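Local coordinates for protein beta-galactosidase (PDB 3OG2) that probably hydrolyses terminal non-reducing beta-D-galactose residues in beta-D-galactosides, as a fungal glycoside hydrolase of family 35, at residues V26-H31 / I209-N214; H31-H36 / V40-G45; V742-R747 / D768-G773. All coordinates share one frame; numbering follows the deposited sequence.

From the N terminus strand 26-28 turns at Asp29 to His31 and returns antiparallel as strand 33-35, which leads into strand 38-47 of the TIM barrel. Contact 2 closes the short hairpin between 31-36 and 40-45, and it is nested inside the much longer loop of 177 residues closed by contact 1, which ties strand 26-28 to the loop after helix 193-205. The two share His31, their centres are 9 Å apart, Thr27 O probably accepts a hydrogen bond from Phe34 N at 2.8 Å, and Val26 CG1 packs on Leu33 CD2. Contact 3, 742-747 with 768-773, follows in series: it closes a loop in a later all-beta domain, its centre about 67 Å from that of contact 1.

Contact 1 of 3, residues V26-H31 / I209-N214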
ATOM      1  N   VAL A  26      26.737   1.888  -2.672  1.00  8.95           N
ATOM      2  CA  VAL A  26      25.816   2.245  -1.580  1.00  8.24           C
ATOM      3  C   VAL A  26      26.551   2.045  -0.268  1.00  8.51           C
ATOM      4  O   VAL A  26      26.869   0.908   0.084  1.00  9.16           O
ATOM      5  CB  VAL A  26      24.512   1.419  -1.587  1.00  8.57           C
ATOM      6  CG1 VAL A  26      23.539   1.908  -0.512  1.00  9.41           C
ATOM      7  CG2 VAL A  26      23.798   1.494  -2.948  1.00 11.40           C
ATOM      8  N   THR A  27      26.846   3.168   0.415  1.00  8.59           N
ATOM      9  CA  THR A  27      27.590   3.103   1.640  1.00  7.65           C
ATOM     10  C   THR A  27      26.854   3.928   2.690  1.00  8.08           C
ATOM     11  O   THR A  27      25.760   4.479   2.404  1.00  9.49           O
ATOM     12  CB  THR A  27      29.055   3.548   1.447  1.00  9.17           C
ATOM     13  OG1 THR A  27      29.102   4.916   0.962  1.00 10.98           O
ATOM     14  CG2 THR A  27      29.814   2.660   0.477  1.00 10.91           C
ATOM     15  N   TRP A  28      27.393   4.049   3.896  1.00  8.38           N
ATOM     16  CA  TRP A  28      26.637   4.740   4.944  1.00  8.13           C
ATOM     17  C   TRP A  28      27.635   5.237   5.997  1.00  8.54           C
ATOM     18  O   TRP A  28      28.727   4.679   6.115  1.00  9.71           O
ATOM     19  CB  TRP A  28      25.536   3.854   5.605  1.00  9.11           C
ATOM     20  CG  TRP A  28      26.180   2.713   6.371  1.00  8.87           C
ATOM     21  CD1 TRP A  28      26.580   2.718   7.685  1.00  9.98           C
ATOM     22  CD2 TRP A  28      26.509   1.424   5.823  1.00  8.70           C
ATOM     23  NE1 TRP A  28      27.153   1.538   8.016  1.00  9.53           N
ATOM     24  CE2 TRP A  28      27.117   0.720   6.900  1.00  8.76           C
ATOM     25  CE3 TRP A  28      26.366   0.781   4.576  1.00  8.88           C
ATOM     26  CZ2 TRP A  28      27.569  -0.576   6.759  1.00 10.28           C
ATOM     27  CZ3 TRP A  28      26.851  -0.506   4.488  1.00 10.67           C
ATOM     28  CH2 TRP A  28      27.443  -1.180   5.551  1.00 10.84           C
ATOM     29  N   ASP A  29      27.173   6.183   6.806  1.00  8.85           N
ATOM     30  CA  ASP A  29      27.831   6.448   8.071  1.00  9.40           C
ATOM     31  C   ASP A  29      26.800   6.821   9.115  1.00  8.96           C
ATOM     32  O   ASP A  29      25.594   6.450   8.968  1.00 10.30           O
ATOM     33  CB  ASP A  29      28.911   7.511   7.826  1.00  9.83           C
ATOM     34  CG  ASP A  29      28.409   8.895   7.508  1.00  9.78           C
ATOM     35  OD1 ASP A  29      27.161   9.152   7.509  1.00 10.23           O
ATOM     36  OD2 ASP A  29      29.240   9.793   7.242  1.00 11.67           O
ATOM     37  N   GLU A  30      27.182   7.493  10.179  1.00  9.06           N
ATOM     38  CA  GLU A  30      26.238   7.777  11.255  1.00  9.69           C
ATOM     39  C   GLU A  30      25.094   8.643  10.757  1.00  9.66           C
ATOM     40  O   GLU A  30      24.043   8.605  11.420  1.00 11.21           O
ATOM     41  CB  GLU A  30      26.925   8.509  12.416  1.00 10.85           C
ATOM     42  CG  GLU A  30      28.065   7.816  13.066  1.00 17.47           C
ATOM     43  CD  GLU A  30      29.418   8.087  12.439  1.00 23.08           C
ATOM     44  OE1 GLU A  30      29.611   8.399  11.242  1.00 19.63           O
ATOM     45  OE2 GLU A  30      30.363   7.934  13.238  1.00 40.47           O
ATOM     46  N   HIS A  31      25.324   9.423   9.689  1.00  9.32           N
ATOM     47  CA  HIS A  31      24.311  10.433   9.311  1.00  9.69           C
ATOM     48  C   HIS A  31      23.378  10.027   8.206  1.00  9.19           C
ATOM     49  O   HIS A  31      22.211  10.390   8.216  1.00 12.75           O
ATOM     50  CB  HIS A  31      25.013  11.738   8.887  1.00 12.96           C
ATOM     51  CG  HIS A  31      26.015  12.192   9.899  1.00 14.58           C
ATOM     52  ND1 HIS A  31      25.661  12.516  11.165  1.00 20.55           N
ATOM     53  CD2 HIS A  31      27.355  12.342   9.774  1.00 21.83           C
ATOM     54  CE1 HIS A  31      26.771  12.894  11.827  1.00 28.71           C
ATOM     55  NE2 HIS A  31      27.808  12.786  10.987  1.00 25.65           N
ATOM     56  N   ILE A 209      24.705  -7.986  -2.565  1.00  8.27           N
ATOM     57  CA  ILE A 209      25.916  -7.336  -2.039  1.00  8.25           C
ATOM     58  C   ILE A 209      25.597  -5.929  -1.555  1.00  7.79           C
ATOM     59  O   ILE A 209      26.460  -5.305  -0.960  1.00  9.81           O
ATOM     60  CB  ILE A 209      27.062  -7.288  -3.069  1.00 10.02           C
ATOM     61  CG1 ILE A 209      26.666  -6.580  -4.362  1.00 10.16           C
ATOM     62  CG2 ILE A 209      27.583  -8.724  -3.305  1.00 11.92           C
ATOM     63  CD1 ILE A 209      27.877  -6.425  -5.313  1.00 13.54           C
ATOM     64  N   VAL A 210      24.367  -5.396  -1.786  1.00  8.00           N
ATOM     65  CA  VAL A 210      23.992  -4.116  -1.228  1.00  7.77           C
ATOM     66  C   VAL A 210      23.805  -4.269   0.266  1.00  7.41           C
ATOM     67  O   VAL A 210      23.802  -5.395   0.800  1.00  8.09           O
ATOM     68  CB  VAL A 210      22.716  -3.560  -1.909  1.00  8.28           C
ATOM     69  CG1 VAL A 210      23.055  -3.249  -3.408  1.00 10.79           C
ATOM     70  CG2 VAL A 210      21.514  -4.482  -1.766  1.00  9.86           C
ATOM     71  N   PRO A 211      23.706  -3.147   0.984  1.00  7.90           N
ATOM     72  CA  PRO A 211      23.575  -3.258   2.439  1.00  7.51           C
ATOM     73  C   PRO A 211      22.252  -3.924   2.824  1.00  7.21           C
ATOM     74  O   PRO A 211      21.221  -3.731   2.187  1.00  7.87           O
ATOM     75  CB  PRO A 211      23.593  -1.821   2.923  1.00  8.62           C
ATOM     76  CG  PRO A 211      24.358  -1.083   1.808  1.00  9.82           C
ATOM     77  CD  PRO A 211      23.828  -1.732   0.553  1.00  8.14           C
ATOM     78  N   LEU A 212      22.373  -4.637   3.964  1.00  7.63           N
ATOM     79  CA  LEU A 212      21.190  -5.276   4.570  1.00  7.43           C
ATOM     80  C   LEU A 212      20.658  -4.383   5.686  1.00  7.43           C
ATOM     81  O   LEU A 212      21.431  -3.925   6.536  1.00  8.50           O
ATOM     82  CB  LEU A 212      21.549  -6.647   5.194  1.00  8.51           C
ATOM     83  CG  LEU A 212      22.140  -7.641   4.209  1.00 10.07           C
ATOM     84  CD1 LEU A 212      22.578  -8.894   4.974  1.00 13.05           C
ATOM     85  CD2 LEU A 212      21.134  -7.911   3.103  1.00 15.56           C
ATOM     86  N   ILE A 213      19.371  -4.154   5.669  1.00  6.99           N
ATOM     87  CA  ILE A 213      18.691  -3.322   6.673  1.00  6.89           C
ATOM     88  C   ILE A 213      17.560  -4.129   7.235  1.00  7.19           C
ATOM     89  O   ILE A 213      16.875  -4.877   6.513  1.00 10.21           O
ATOM     90  CB  ILE A 213      18.199  -2.041   6.004  1.00  8.17           C
ATOM     91  CG1 ILE A 213      17.667  -1.018   7.034  1.00  8.19           C
ATOM     92  CG2 ILE A 213      17.157  -2.278   4.910  1.00 10.41           C
ATOM     93  CD1 ILE A 213      17.542   0.413   6.471  1.00 10.36           C
ATOM     94  N   ASN A 214      17.358  -4.035   8.553  1.00  7.69           N
ATOM     95  CA  ASN A 214      16.227  -4.761   9.130  1.00  7.69           C
ATOM     96  C   ASN A 214      15.136  -3.781   9.575  1.00  6.94           C
ATOM     97  O   ASN A 214      15.225  -2.589   9.388  1.00  8.30           O
ATOM     98  CB  ASN A 214      16.667  -5.686  10.302  1.00  8.48           C
ATOM     99  CG  ASN A 214      17.168  -4.926  11.505  1.00  9.11           C
ATOM    100  OD1 ASN A 214      17.514  -3.736  11.488  1.00  8.45           O
ATOM    101  ND2 ASN A 214      17.334  -5.686  12.552  1.00 15.34           N
TER
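Pro211 presses its ring into the angle between Val26 and Trp28, two residues whose CB atoms point to the same side of strand 26-28. Followed from CB onward, the proline ring divides its contacts in order. CB lies 3.8 Å from Trp28 CZ3, on the six-membered part of the indole. CG touches two groups, 3.7 Å from Trp28 CZ3 and 3.6 Å from the carbonyl oxygen Val26 O. CD turns to the valine, 3.8 Å from Val26 CG1. The indole is met obliquely. Trp28 can present CE3 and CZ3 because its CG stands between the backbone N and the carbonyl carbon (chi1 66°), while Val26 CG1 is anti to the backbone N (chi1 -175°) and reaches the CD end of the proline. A compact, rigid ring suits this place: it fills the angle with carbon and, lacking an N-H, brings no donor to a meeting that is apolar apart from the carbonyl Val26 O. No hydrogen bond crosses between the segments. Around them, Gln23 NE2 bonds to Val26 O, and Leu33 of strand 33-35 touches both Val26 and Trp28. Pro211 also rests on Leu174 of strand 172-177, while Val26 touches Ile173 of that strand; the contact thus joins strand 26-28 to the loop after helix 193-205, both resting on strand 172-177 of the TIM barrel.

Contact 2 of 3, residues H31-H36 / V40-G45; sequences HSLFVH and VVIFSG
Leu33 O is gripped by two donors that come from opposite faces of its carbonyl plane. Ser32 OG, from the residue just before, donates over 2.9 Å to Leu33 O and stands 47° out of that plane. From the other face Val40 N reaches Leu33 O at 3.2 Å, a longer bond. The serine hydroxyl can fold back onto the next carbonyl because OG sits between the backbone N and the carbonyl carbon (chi1 72°), and the small side chain also lets CB come to 3.6 Å from Val40 O. Arg39 NH1 bonds to the same OG, tying the hydroxyl to the start of the second strand. With an alanine at Ser32, Leu33 O would probably be left with a single donor from these two segments, and Arg39 NH1 without its hydroxyl mate. The return link is made by water: it accepts from Leu33 N at 2.8 Å and donates to Val40 O at 2.7 Å, filling in where the strands stand too far apart to bond directly. Beside this polar seam, branched aliphatic residues meet. Leu33 CD2 lies 3.8 Å from Ile42 CG1, the two side chains passing at a slant. Beta-branched isoleucine suits extended backbone and supplies a broad apolar side. The hairpin of strands 33-35 and 38-47 leads into the barrel, where 38-47 pairs in parallel with 72-76 and 318-321. The chemistry implies that this buried hairpin is held by few direct backbone bonds, with a serine, an arginine and a water satisfying polar atoms that an apolar surround would otherwise penalise.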
ATOM      1  N   HIS A  31      25.324   9.423   9.689  1.00  9.32           N
ATOM      2  CA  HIS A  31      24.311  10.433   9.311  1.00  9.69           C
ATOM      3  C   HIS A  31      23.378  10.027   8.206  1.00  9.19           C
ATOM      4  O   HIS A  31      22.211  10.390   8.216  1.00 12.75           O
ATOM      5  CB  HIS A  31      25.013  11.738   8.887  1.00 12.96           C
ATOM      6  CG  HIS A  31      26.015  12.192   9.899  1.00 14.58           C
ATOM      7  ND1 HIS A  31      25.661  12.516  11.165  1.00 20.55           N
ATOM      8  CD2 HIS A  31      27.355  12.342   9.774  1.00 21.83           C
ATOM      9  CE1 HIS A  31      26.771  12.894  11.827  1.00 28.71           C
ATOM     10  NE2 HIS A  31      27.808  12.786  10.987  1.00 25.65           N
ATOM     11  N   SER A  32      23.898   9.271   7.220  1.00  8.95           N
ATOM     12  CA  SER A  32      23.070   8.975   6.027  1.00  8.63           C
ATOM     13  C   SER A  32      23.672   7.848   5.235  1.00  7.51           C
ATOM     14  O   SER A  32      24.845   7.471   5.376  1.00  9.09           O
ATOM     15  CB  SER A  32      22.927  10.218   5.131  1.00  9.36           C
ATOM     16  OG  SER A  32      24.146  10.509   4.450  1.00 10.20           O
ATOM     17  N   LEU A  33      22.833   7.334   4.332  1.00  8.46           N
ATOM     18  CA  LEU A  33      23.340   6.613   3.172  1.00  8.38           C
ATOM     19  C   LEU A  33      24.087   7.538   2.250  1.00  9.00           C
ATOM     20  O   LEU A  33      23.863   8.760   2.186  1.00  9.79           O
ATOM     21  CB  LEU A  33      22.082   6.004   2.501  1.00 11.01           C
ATOM     22  CG  LEU A  33      22.217   4.655   1.891  1.00 12.77           C
ATOM     23  CD1 LEU A  33      22.439   3.612   3.003  1.00 12.12           C
ATOM     24  CD2 LEU A  33      21.006   4.308   1.079  1.00 11.49           C
ATOM     25  N   PHE A  34      24.957   6.943   1.468  1.00 10.06           N
ATOM     26  CA  PHE A  34      25.576   7.569   0.304  1.00 10.08           C
ATOM     27  C   PHE A  34      25.269   6.710  -0.909  1.00  9.64           C
ATOM     28  O   PHE A  34      25.423   5.461  -0.826  1.00 12.47           O
ATOM     29  CB  PHE A  34      27.093   7.644   0.458  1.00 11.22           C
ATOM     30  CG  PHE A  34      27.684   8.535   1.530  1.00 11.31           C
ATOM     31  CD1 PHE A  34      27.506   8.241   2.867  1.00 11.86           C
ATOM     32  CD2 PHE A  34      28.423   9.667   1.182  1.00 12.51           C
ATOM     33  CE1 PHE A  34      28.034   9.038   3.883  1.00 13.89           C
ATOM     34  CE2 PHE A  34      29.000  10.419   2.214  1.00 13.49           C
ATOM     35  CZ  PHE A  34      28.864  10.096   3.537  1.00 14.08           C
ATOM     36  N   VAL A  35      24.852   7.314  -1.998  1.00  9.42           N
ATOM     37  CA  VAL A  35      24.609   6.605  -3.236  1.00  9.51           C
ATOM     38  C   VAL A  35      25.524   7.236  -4.287  1.00 10.81           C
ATOM     39  O   VAL A  35      25.435   8.458  -4.524  1.00 11.46           O
ATOM     40  CB  VAL A  35      23.099   6.653  -3.616  1.00 10.60           C
ATOM     41  CG1 VAL A  35      22.925   5.993  -5.015  1.00 13.08           C
ATOM     42  CG2 VAL A  35      22.202   6.000  -2.588  1.00 11.21           C
ATOM     43  N   HIS A  36      26.414   6.445  -4.891  1.00 11.33           N
ATOM     44  CA  HIS A  36      27.417   6.966  -5.804  1.00 12.90           C
ATOM     45  C   HIS A  36      28.177   8.123  -5.134  1.00 13.58           C
ATOM     46  O   HIS A  36      28.561   9.087  -5.788  1.00 16.95           O
ATOM     47  CB  HIS A  36      26.794   7.414  -7.120  1.00 14.44           C
ATOM     48  CG  HIS A  36      26.162   6.360  -7.973  1.00 16.74           C
ATOM     49  ND1 HIS A  36      26.905   5.329  -8.516  1.00 20.59           N
ATOM     50  CD2 HIS A  36      24.910   6.111  -8.430  1.00 21.79           C
ATOM     51  CE1 HIS A  36      26.145   4.516  -9.254  1.00 24.17           C
ATOM     52  NE2 HIS A  36      24.916   4.975  -9.216  1.00 24.81           N
ATOM     53  N   VAL A  40      22.406  11.325   0.847  1.00  8.71           N
ATOM     54  CA  VAL A  40      21.001  11.475   0.440  0.50  8.64           C
ATOM     55  C   VAL A  40      20.120  11.222   1.648  1.00  8.31           C
ATOM     56  O   VAL A  40      20.470  10.432   2.534  1.00 11.02           O
ATOM     57  CB  VAL A  40      20.701  10.556  -0.743  0.50 10.29           C
ATOM     58  CG1 VAL A  40      20.989   9.073  -0.415  0.50 13.26           C
ATOM     59  CG2 VAL A  40      19.252  10.692  -1.235  0.50 13.24           C
ATOM     60  N   VAL A  41      18.975  11.886   1.703  1.00  8.02           N
ATOM     61  CA  VAL A  41      17.890  11.515   2.585  1.00  8.42           C
ATOM     62  C   VAL A  41      17.056  10.524   1.790  1.00  7.97           C
ATOM     63  O   VAL A  41      16.485  10.923   0.739  1.00  8.88           O
ATOM     64  CB  VAL A  41      17.044  12.714   3.033  1.00  9.68           C
ATOM     65  CG1 VAL A  41      15.817  12.226   3.839  1.00 11.75           C
ATOM     66  CG2 VAL A  41      17.857  13.699   3.827  1.00 12.87           C
ATOM     67  N   ILE A  42      16.989   9.265   2.196  1.00  7.75           N
ATOM     68  CA  ILE A  42      16.108   8.294   1.525  1.00  7.57           C
ATOM     69  C   ILE A  42      14.691   8.529   2.045  1.00  7.20           C
ATOM     70  O   ILE A  42      14.413   8.406   3.249  1.00  8.07           O
ATOM     71  CB  ILE A  42      16.570   6.864   1.809  1.00  7.36           C
ATOM     72  CG1 ILE A  42      17.949   6.593   1.191  1.00  8.84           C
ATOM     73  CG2 ILE A  42      15.502   5.861   1.373  1.00  8.53           C
ATOM     74  CD1 ILE A  42      17.924   6.681  -0.336  1.00  9.21           C
ATOM     75  N   PHE A  43      13.815   8.899   1.140  1.00  7.30           N
ATOM     76  CA  PHE A  43      12.397   9.148   1.476  1.00  7.53           C
ATOM     77  C   PHE A  43      11.657   8.216   0.532  1.00  6.86           C
ATOM     78  O   PHE A  43      11.709   8.404  -0.689  1.00  7.39           O
ATOM     79  CB  PHE A  43      12.047  10.619   1.293  1.00  7.56           C
ATOM     80  CG  PHE A  43      10.871  11.087   2.177  1.00  7.48           C
ATOM     81  CD1 PHE A  43      10.010  10.243   2.871  1.00  8.99           C
ATOM     82  CD2 PHE A  43      10.654  12.460   2.275  1.00 10.52           C
ATOM     83  CE1 PHE A  43       8.940  10.722   3.641  1.00  9.36           C
ATOM     84  CE2 PHE A  43       9.595  12.936   3.055  1.00 10.81           C
ATOM     85  CZ  PHE A  43       8.733  12.101   3.736  1.00 10.33           C
ATOM     86  N   SER A  44      11.020   7.202   1.086  1.00  6.84           N
ATOM     87  CA  SER A  44      10.515   6.029   0.378  1.00  7.22           C
ATOM     88  C   SER A  44       9.051   5.810   0.614  1.00  6.32           C
ATOM     89  O   SER A  44       8.568   6.165   1.699  1.00  8.05           O
ATOM     90  CB  SER A  44      11.337   4.830   0.913  1.00 10.08           C
ATOM     91  OG  SER A  44      10.903   3.615   0.289  1.00 10.60           O
ATOM     92  N   GLY A  45       8.411   5.200  -0.363  1.00  7.60           N
ATOM     93  CA  GLY A  45       7.009   4.837  -0.210  1.00  8.66           C
ATOM     94  C   GLY A  45       6.838   3.334  -0.398  1.00  6.60           C
ATOM     95  O   GLY A  45       7.438   2.792  -1.335  1.00  7.87           O
TER
HETATM   96  O   HOH W   1      20.164   8.201   4.040  1.00  8.75           O

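Contact 3 of 3, residues V742-R747 / D768-G773; sequences VWLNDR and DRLVRG
Arg747 leaves its strand extended, with CG anti to the backbone N (chi1 -178°), and bends at chi3 (-40°); Arg769, whose CG is anti to the carbonyl carbon, bends at chi3 too. These turns bring the two guanidinium groups face to face. They stack with centres 4.1 Å apart and planes 24° from parallel, Arg769 NH2 lying over Arg747 CZ at 3.6 Å. Like charges would tend to resist this, but NH1 and NH2 of Arg747 both grip the single backbone oxygen Asp768 O, at 2.9 Å from NH1 and 3.1 Å from NH2, with the oxygen close to the guanidinium plane. This fork probably fixes the rotation of the group and offsets part of the repulsion by pairing the cation with the carbonyl dipole. Two waters also take weak bonds from the arginine, one in the guanidinium plane and bonded to Asp768 N, the other bonded to Arg769 O. The opposite face of Arg747 has Leu744 CD2 near its rim, 3.9 Å above the plane, whereas the second arginine lies over the centre. Leu744 CD2 also touches Leu770 CD2 at 3.6 Å, an apolar contact between two buried leucines. The carboxylate of Asp768 instead turns to Arg725, in a salt bridge. Leu744 to Arg747 forms a type II' turn, where the positive phi of Asn745 suits asparagine. This two-residue hairpin, closed by Leu744 N to Arg747 O and Arg747 N to Leu744 O, joins strands 740-744 and 747-752, and its arginine holds the loop before strand 775-782 in the second all-beta domain, of the galactose-binding-domain-like clan.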
ATOM      1  N   VAL A 742     -24.407 -26.348   5.597  1.00  8.84           N
ATOM      2  CA  VAL A 742     -24.516 -27.822   5.674  1.00  9.39           C
ATOM      3  C   VAL A 742     -25.807 -28.307   5.020  1.00  7.95           C
ATOM      4  O   VAL A 742     -26.879 -27.763   5.331  1.00  8.91           O
ATOM      5  CB  VAL A 742     -24.498 -28.285   7.137  1.00  9.49           C
ATOM      6  CG1 VAL A 742     -24.644 -29.806   7.265  1.00 11.69           C
ATOM      7  CG2 VAL A 742     -23.222 -27.771   7.849  1.00 10.63           C
ATOM      8  N   TRP A 743     -25.699 -29.303   4.161  1.00  8.28           N
ATOM      9  CA  TRP A 743     -26.840 -30.038   3.609  1.00  8.94           C
ATOM     10  C   TRP A 743     -26.697 -31.502   3.940  1.00  8.49           C
ATOM     11  O   TRP A 743     -25.571 -32.039   4.008  1.00  8.94           O
ATOM     12  CB  TRP A 743     -26.825 -29.906   2.074  1.00  9.20           C
ATOM     13  CG  TRP A 743     -27.252 -28.530   1.613  1.00  9.21           C
ATOM     14  CD1 TRP A 743     -28.518 -28.200   1.199  1.00 10.68           C
ATOM     15  CD2 TRP A 743     -26.456 -27.355   1.507  1.00  9.77           C
ATOM     16  NE1 TRP A 743     -28.529 -26.868   0.850  1.00 10.29           N
ATOM     17  CE2 TRP A 743     -27.284 -26.304   1.024  1.00  9.83           C
ATOM     18  CE3 TRP A 743     -25.111 -27.081   1.771  1.00  9.67           C
ATOM     19  CZ2 TRP A 743     -26.826 -25.000   0.806  1.00 11.00           C
ATOM     20  CZ3 TRP A 743     -24.645 -25.764   1.549  1.00  9.64           C
ATOM     21  CH2 TRP A 743     -25.505 -24.760   1.076  1.00 10.06           C
ATOM     22  N   LEU A 744     -27.824 -32.146   4.095  1.00  9.45           N
ATOM     23  CA  LEU A 744     -27.949 -33.603   4.229  1.00  9.99           C
ATOM     24  C   LEU A 744     -28.625 -34.065   2.949  1.00  9.79           C
ATOM     25  O   LEU A 744     -29.809 -33.753   2.753  1.00 10.40           O
ATOM     26  CB  LEU A 744     -28.799 -33.922   5.456  1.00 10.50           C
ATOM     27  CG  LEU A 744     -29.090 -35.415   5.625  1.00 14.02           C
ATOM     28  CD1 LEU A 744     -27.826 -36.152   6.035  1.00 17.55           C
ATOM     29  CD2 LEU A 744     -30.223 -35.597   6.632  1.00 18.91           C
ATOM     30  N   ASN A 745     -27.913 -34.779   2.061  1.00 10.13           N
ATOM     31  CA  ASN A 745     -28.403 -35.018   0.712  1.00 10.45           C
ATOM     32  C   ASN A 745     -28.777 -33.662   0.113  1.00 10.41           C
ATOM     33  O   ASN A 745     -27.937 -32.754   0.103  1.00 10.96           O
ATOM     34  CB  ASN A 745     -29.573 -36.034   0.719  1.00 11.22           C
ATOM     35  CG  ASN A 745     -29.078 -37.411   1.106  1.00 12.09           C
ATOM     36  OD1 ASN A 745     -27.884 -37.704   1.297  1.00 13.26           O
ATOM     37  ND2 ASN A 745     -30.038 -38.316   1.197  1.00 15.85           N
ATOM     38  N   ASP A 746     -30.035 -33.489  -0.334  1.00 11.92           N
ATOM     39  CA  ASP A 746     -30.440 -32.170  -0.890  1.00 12.42           C
ATOM     40  C   ASP A 746     -31.188 -31.323   0.125  1.00 12.79           C
ATOM     41  O   ASP A 746     -31.704 -30.236  -0.198  1.00 15.60           O
ATOM     42  CB  ASP A 746     -31.284 -32.416  -2.145  1.00 16.31           C
ATOM     43  CG  ASP A 746     -32.507 -33.284  -1.868  1.00 22.43           C
ATOM     44  OD1 ASP A 746     -32.735 -33.857  -0.788  1.00 23.85           O
ATOM     45  OD2 ASP A 746     -33.324 -33.386  -2.811  1.00 32.48           O
ATOM     46  N   ARG A 747     -31.248 -31.739   1.393  1.00 11.24           N
ATOM     47  CA  ARG A 747     -31.960 -31.005   2.442  1.00 10.85           C
ATOM     48  C   ARG A 747     -31.052 -30.020   3.151  1.00 11.26           C
ATOM     49  O   ARG A 747     -30.040 -30.386   3.719  1.00 11.08           O
ATOM     50  CB  ARG A 747     -32.545 -31.990   3.481  1.00 12.59           C
ATOM     51  CG  ARG A 747     -33.335 -31.256   4.571  1.00 16.02           C
ATOM     52  CD  ARG A 747     -33.691 -32.105   5.792  1.00 21.40           C
ATOM     53  NE  ARG A 747     -34.099 -33.494   5.548  1.00 19.85           N
ATOM     54  CZ  ARG A 747     -34.102 -34.465   6.479  1.00 15.87           C
ATOM     55  NH1 ARG A 747     -33.724 -34.123   7.693  1.00 23.29           N
ATOM     56  NH2 ARG A 747     -34.478 -35.724   6.223  1.00 21.79           N
ATOM     57  N   ASP A 768     -32.884 -35.395  11.188  1.00 12.33           N
ATOM     58  CA  ASP A 768     -34.087 -36.140  11.513  1.00 12.90           C
ATOM     59  C   ASP A 768     -34.698 -36.849  10.324  1.00 10.65           C
ATOM     60  O   ASP A 768     -34.348 -36.546   9.162  1.00 12.25           O
ATOM     61  CB  ASP A 768     -35.123 -35.120  12.027  1.00 21.72           C
ATOM     62  CG  ASP A 768     -36.211 -35.772  12.853  1.00 23.11           C
ATOM     63  OD1 ASP A 768     -36.125 -36.932  13.318  1.00 30.43           O
ATOM     64  OD2 ASP A 768     -37.227 -35.067  13.057  1.00 31.62           O
ATOM     65  N   ARG A 769     -35.623 -37.786  10.591  1.00 10.12           N
ATOM     66  CA  ARG A 769     -36.436 -38.413   9.573  1.00  9.88           C
ATOM     67  C   ARG A 769     -35.569 -39.244   8.626  1.00 10.13           C
ATOM     68  O   ARG A 769     -35.821 -39.324   7.408  1.00 13.21           O
ATOM     69  CB  ARG A 769     -37.274 -37.392   8.811  1.00 10.34           C
ATOM     70  CG  ARG A 769     -38.230 -36.694   9.801  1.00 11.59           C
ATOM     71  CD  ARG A 769     -39.125 -35.661   9.118  1.00 13.89           C
ATOM     72  NE  ARG A 769     -38.361 -34.463   8.714  1.00 15.86           N
ATOM     73  CZ  ARG A 769     -38.108 -34.196   7.447  1.00 13.46           C
ATOM     74  NH1 ARG A 769     -38.535 -35.001   6.490  1.00 17.73           N
ATOM     75  NH2 ARG A 769     -37.430 -33.127   7.139  1.00 17.96           N
ATOM     76  N   LEU A 770     -34.557 -39.887   9.206  1.00 10.11           N
ATOM     77  CA  LEU A 770     -33.668 -40.769   8.407  1.00 10.00           C
ATOM     78  C   LEU A 770     -34.224 -42.194   8.334  1.00  9.77           C
ATOM     79  O   LEU A 770     -34.867 -42.665   9.299  1.00 11.31           O
ATOM     80  CB  LEU A 770     -32.262 -40.855   9.042  1.00 10.63           C
ATOM     81  CG  LEU A 770     -31.646 -39.510   9.413  1.00 12.22           C
ATOM     82  CD1 LEU A 770     -30.311 -39.758  10.119  1.00 16.23           C
ATOM     83  CD2 LEU A 770     -31.442 -38.624   8.197  1.00 14.90           C
ATOM     84  N   VAL A 771     -33.905 -42.842   7.209  1.00  9.75           N
ATOM     85  CA  VAL A 771     -34.265 -44.245   7.016  1.00 10.00           C
ATOM     86  C   VAL A 771     -33.133 -45.107   7.556  1.00 10.23           C
ATOM     87  O   VAL A 771     -32.007 -45.051   7.010  1.00 11.52           O
ATOM     88  CB  VAL A 771     -34.500 -44.515   5.536  1.00 10.10           C
ATOM     89  CG1 VAL A 771     -34.805 -46.017   5.313  1.00 13.73           C
ATOM     90  CG2 VAL A 771     -35.664 -43.632   5.072  1.00 12.93           C
ATOM     91  N   ARG A 772     -33.396 -45.878   8.598  1.00 11.52           N
ATOM     92  CA  ARG A 772     -32.313 -46.692   9.148  1.00 11.90           C
ATOM     93  C   ARG A 772     -31.687 -47.594   8.098  1.00 12.29           C
ATOM     94  O   ARG A 772     -32.411 -48.244   7.305  1.00 14.06           O
ATOM     95  CB  ARG A 772     -32.841 -47.533  10.327  1.00 14.57           C
ATOM     96  CG  ARG A 772     -33.238 -46.811  11.588  1.00 19.32           C
ATOM     97  CD  ARG A 772     -33.889 -47.639  12.649  1.00 35.18           C
ATOM     98  NE  ARG A 772     -33.499 -49.030  12.720  1.00 47.44           N
ATOM     99  CZ  ARG A 772     -33.409 -49.682  13.890  1.00 57.00           C
ATOM    100  NH1 ARG A 772     -33.672 -49.079  15.053  1.00 58.46           N
ATOM    101  NH2 ARG A 772     -33.041 -50.959  13.877  1.00 63.17           N
ATOM    102  N   GLY A 773     -30.352 -47.678   8.143  1.00 11.05           N
ATOM    103  CA  GLY A 773     -29.685 -48.502   7.151  1.00 13.24           C
ATOM    104  C   GLY A 773     -29.353 -47.835   5.822  1.00 13.32           C
ATOM    105  O   GLY A 773     -28.574 -48.369   5.023  1.00 15.32           O
TER
HETATM  106  O   HOH W   2     -33.165 -32.572  10.052  1.00 23.82           O
HETATM  107  O   HOH W   3     -36.339 -37.448   5.131  1.00 48.90           O